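Local coordinates for ribosome inactivating type 1 protein (PDB 3MVG) that is a single-chain (type 1) member of the ribosome-inactivating protein family, from the plant Iris hollandica, at residues A75-Y83 with T135-T143. Numbering follows the deposited sequence.
Sequences AYQAQNRFY and TLHNWSPPT
Three groups grip one water molecule: it accepts from Tyr76 OH at 2.7 Å and donates to the carbonyl oxygens of Leu136 and Trp139, so it ties strand 72-78 to the last turn of the helix and the first residue beyond it. The Tyr76 ring is clamped between two side chains. Leu136 CD1 sits over its centre, 4.0 Å from the centroid and almost exactly on the ring normal, while Tyr83 CB covers the opposite face nearer the rim. A direct bond adds to the water bridge: Gln79 NE2 donates to His137 O at 2.9 Å, nearly straight at 166°, although it arrives above the carbonyl plane. Gln79 CG makes a CH-pi contact with one face of the His137 ring, 3.9 Å from its centroid, and ND1 donates to Asn138 OD1 in the ring plane, which helps hold the His137 ring in its rotation. With CG anti to the backbone N (chi1 -176°), the Trp139 indole directs its edge at the face of Tyr83 in an offset edge-to-face pair, planes at 67°. Pro141 CD meets the edge of Tyr83 at CE2, 3.7 Å away. The contact thus sets the beta hairpin of strands 72-78 and 81-84, closed by a type I' turn from Ala78 to Arg81, against the C-terminal end of helix 126-138 and the loop that follows it; Leu136 also touches Leu155 of helix 146-164, and Tyr76 reaches Leu64 of strand 61-67.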
# COMPACT_ATOMS: atom_id res chain seq x y z
N ALA A 75 -17.90 -12.91 -16.57
CA ALA A 75 -19.35 -13.05 -16.40
C ALA A 75 -19.71 -12.62 -15.00
O ALA A 75 -18.83 -12.44 -14.15
CB ALA A 75 -19.77 -14.49 -16.62
N TYR A 76 -20.99 -12.44 -14.74
CA TYR A 76 -21.45 -12.27 -13.36
C TYR A 76 -22.83 -12.89 -13.20
O TYR A 76 -23.57 -13.01 -14.18
CB TYR A 76 -21.42 -10.79 -12.91
CG TYR A 76 -22.48 -9.93 -13.55
CD1 TYR A 76 -22.23 -9.25 -14.73
CD2 TYR A 76 -23.75 -9.82 -12.97
CE1 TYR A 76 -23.21 -8.46 -15.33
CE2 TYR A 76 -24.74 -9.05 -13.56
CZ TYR A 76 -24.47 -8.38 -14.74
OH TYR A 76 -25.42 -7.61 -15.36
N GLN A 77 -23.16 -13.26 -11.97
CA GLN A 77 -24.50 -13.71 -11.63
C GLN A 77 -25.23 -12.68 -10.78
O GLN A 77 -24.64 -12.10 -9.86
CB GLN A 77 -24.44 -15.03 -10.86
CG GLN A 77 -25.81 -15.68 -10.66
CD GLN A 77 -25.77 -16.88 -9.75
OE1 GLN A 77 -26.38 -17.91 -10.04
NE2 GLN A 77 -25.05 -16.77 -8.64
N ALA A 78 -26.50 -12.46 -11.11
CA ALA A 78 -27.37 -11.60 -10.32
C ALA A 78 -28.75 -12.22 -10.30
O ALA A 78 -29.29 -12.56 -11.34
CB ALA A 78 -27.45 -10.21 -10.93
N GLN A 79 -29.31 -12.38 -9.10
CA GLN A 79 -30.66 -12.94 -8.90
C GLN A 79 -30.88 -14.20 -9.73
O GLN A 79 -31.83 -14.30 -10.52
CB GLN A 79 -31.73 -11.88 -9.20
CG GLN A 79 -31.67 -10.68 -8.26
CD GLN A 79 -32.92 -9.83 -8.34
OE1 GLN A 79 -34.04 -10.32 -8.12
NE2 GLN A 79 -32.76 -8.55 -8.62
N ASN A 80 -29.98 -15.16 -9.57
CA ASN A 80 -30.09 -16.49 -10.18
C ASN A 80 -30.10 -16.53 -11.72
O ASN A 80 -30.69 -17.43 -12.33
CB ASN A 80 -31.31 -17.24 -9.61
CG ASN A 80 -31.13 -18.74 -9.63
OD1 ASN A 80 -30.02 -19.25 -9.49
ND2 ASN A 80 -32.23 -19.46 -9.82
N ARG A 81 -29.46 -15.55 -12.34
CA ARG A 81 -29.16 -15.59 -13.77
C ARG A 81 -27.74 -15.11 -14.01
O ARG A 81 -27.29 -14.15 -13.38
CB ARG A 81 -30.15 -14.75 -14.59
CG ARG A 81 -30.05 -15.05 -16.08
CD ARG A 81 -31.01 -14.24 -16.92
NE ARG A 81 -31.05 -14.79 -18.27
CZ ARG A 81 -31.62 -14.21 -19.32
NH1 ARG A 81 -32.20 -13.02 -19.21
NH2 ARG A 81 -31.59 -14.83 -20.49
N PHE A 82 -27.03 -15.80 -14.90
CA PHE A 82 -25.71 -15.36 -15.33
C PHE A 82 -25.79 -14.44 -16.54
O PHE A 82 -26.68 -14.57 -17.40
CB PHE A 82 -24.79 -16.55 -15.61
CG PHE A 82 -24.20 -17.18 -14.37
CD1 PHE A 82 -24.89 -18.17 -13.67
CD2 PHE A 82 -22.93 -16.80 -13.91
CE1 PHE A 82 -24.34 -18.76 -12.53
CE2 PHE A 82 -22.38 -17.39 -12.77
CZ PHE A 82 -23.08 -18.37 -12.09
N TYR A 83 -24.84 -13.51 -16.58
CA TYR A 83 -24.67 -12.51 -17.61
C TYR A 83 -23.25 -12.64 -18.11
O TYR A 83 -22.29 -12.54 -17.34
CB TYR A 83 -24.93 -11.12 -17.01
CG TYR A 83 -26.37 -10.98 -16.57
CD1 TYR A 83 -26.78 -11.34 -15.28
CD2 TYR A 83 -27.35 -10.56 -17.47
CE1 TYR A 83 -28.12 -11.26 -14.90
CE2 TYR A 83 -28.69 -10.48 -17.10
CZ TYR A 83 -29.07 -10.83 -15.81
OH TYR A 83 -30.40 -10.74 -15.46
N THR A 135 -26.40 -2.03 -8.57
CA THR A 135 -26.80 -1.79 -9.95
C THR A 135 -26.86 -3.10 -10.73
O THR A 135 -27.86 -3.39 -11.39
CB THR A 135 -25.88 -0.78 -10.63
OG1 THR A 135 -25.94 0.46 -9.91
CG2 THR A 135 -26.30 -0.52 -12.07
N LEU A 136 -25.82 -3.92 -10.61
CA LEU A 136 -25.83 -5.21 -11.27
C LEU A 136 -26.87 -6.13 -10.66
O LEU A 136 -27.51 -6.91 -11.38
CB LEU A 136 -24.44 -5.85 -11.23
CG LEU A 136 -23.35 -5.13 -12.03
CD1 LEU A 136 -22.11 -6.01 -12.10
CD2 LEU A 136 -23.80 -4.75 -13.44
N HIS A 137 -27.07 -6.04 -9.35
CA HIS A 137 -28.08 -6.88 -8.70
C HIS A 137 -29.47 -6.65 -9.30
O HIS A 137 -30.21 -7.60 -9.53
CB HIS A 137 -28.13 -6.62 -7.19
CG HIS A 137 -29.05 -7.55 -6.46
ND1 HIS A 137 -30.37 -7.25 -6.23
CD2 HIS A 137 -28.84 -8.79 -5.95
CE1 HIS A 137 -30.94 -8.25 -5.58
NE2 HIS A 137 -30.03 -9.20 -5.40
N ASN A 138 -29.78 -5.39 -9.57
CA ASN A 138 -31.12 -4.99 -10.00
C ASN A 138 -31.34 -4.94 -11.51
O ASN A 138 -32.49 -4.98 -11.95
CB ASN A 138 -31.48 -3.65 -9.37
CG ASN A 138 -31.53 -3.71 -7.86
OD1 ASN A 138 -31.75 -4.77 -7.27
ND2 ASN A 138 -31.31 -2.57 -7.22
N TRP A 139 -30.27 -4.87 -12.29
CA TRP A 139 -30.41 -4.71 -13.75
C TRP A 139 -30.88 -5.99 -14.43
O TRP A 139 -30.45 -7.09 -14.09
CB TRP A 139 -29.09 -4.24 -14.37
CG TRP A 139 -29.15 -3.96 -15.86
CD1 TRP A 139 -29.44 -2.77 -16.46
CD2 TRP A 139 -28.89 -4.89 -16.92
NE1 TRP A 139 -29.37 -2.90 -17.83
CE2 TRP A 139 -29.03 -4.19 -18.14
CE3 TRP A 139 -28.51 -6.24 -16.97
CZ2 TRP A 139 -28.83 -4.79 -19.38
CZ3 TRP A 139 -28.30 -6.84 -18.20
CH2 TRP A 139 -28.47 -6.12 -19.39
N SER A 140 -31.76 -5.82 -15.40
CA SER A 140 -32.10 -6.92 -16.30
C SER A 140 -32.38 -6.40 -17.69
O SER A 140 -32.87 -5.28 -17.86
CB SER A 140 -33.28 -7.73 -15.77
OG SER A 140 -34.43 -6.92 -15.67
N PRO A 141 -32.04 -7.20 -18.71
CA PRO A 141 -32.41 -6.80 -20.06
C PRO A 141 -33.95 -6.79 -20.17
O PRO A 141 -34.61 -7.53 -19.45
CB PRO A 141 -31.79 -7.90 -20.94
CG PRO A 141 -31.67 -9.07 -20.06
CD PRO A 141 -31.45 -8.55 -18.67
N PRO A 142 -34.50 -5.97 -21.08
CA PRO A 142 -33.81 -5.25 -22.13
C PRO A 142 -33.48 -3.79 -21.83
O PRO A 142 -33.31 -3.01 -22.76
CB PRO A 142 -34.80 -5.33 -23.29
CG PRO A 142 -36.11 -5.23 -22.61
CD PRO A 142 -35.97 -5.92 -21.28
N THR A 143 -33.37 -3.40 -20.55
CA THR A 143 -32.92 -2.03 -20.32
C THR A 143 -31.52 -1.84 -20.90
O THR A 143 -30.74 -2.81 -21.05
CB THR A 143 -33.18 -1.46 -18.87
OG1 THR A 143 -32.00 -0.91 -18.27
CG2 THR A 143 -33.87 -2.44 -17.98
O HOH W 1 -27.73 -7.79 -13.90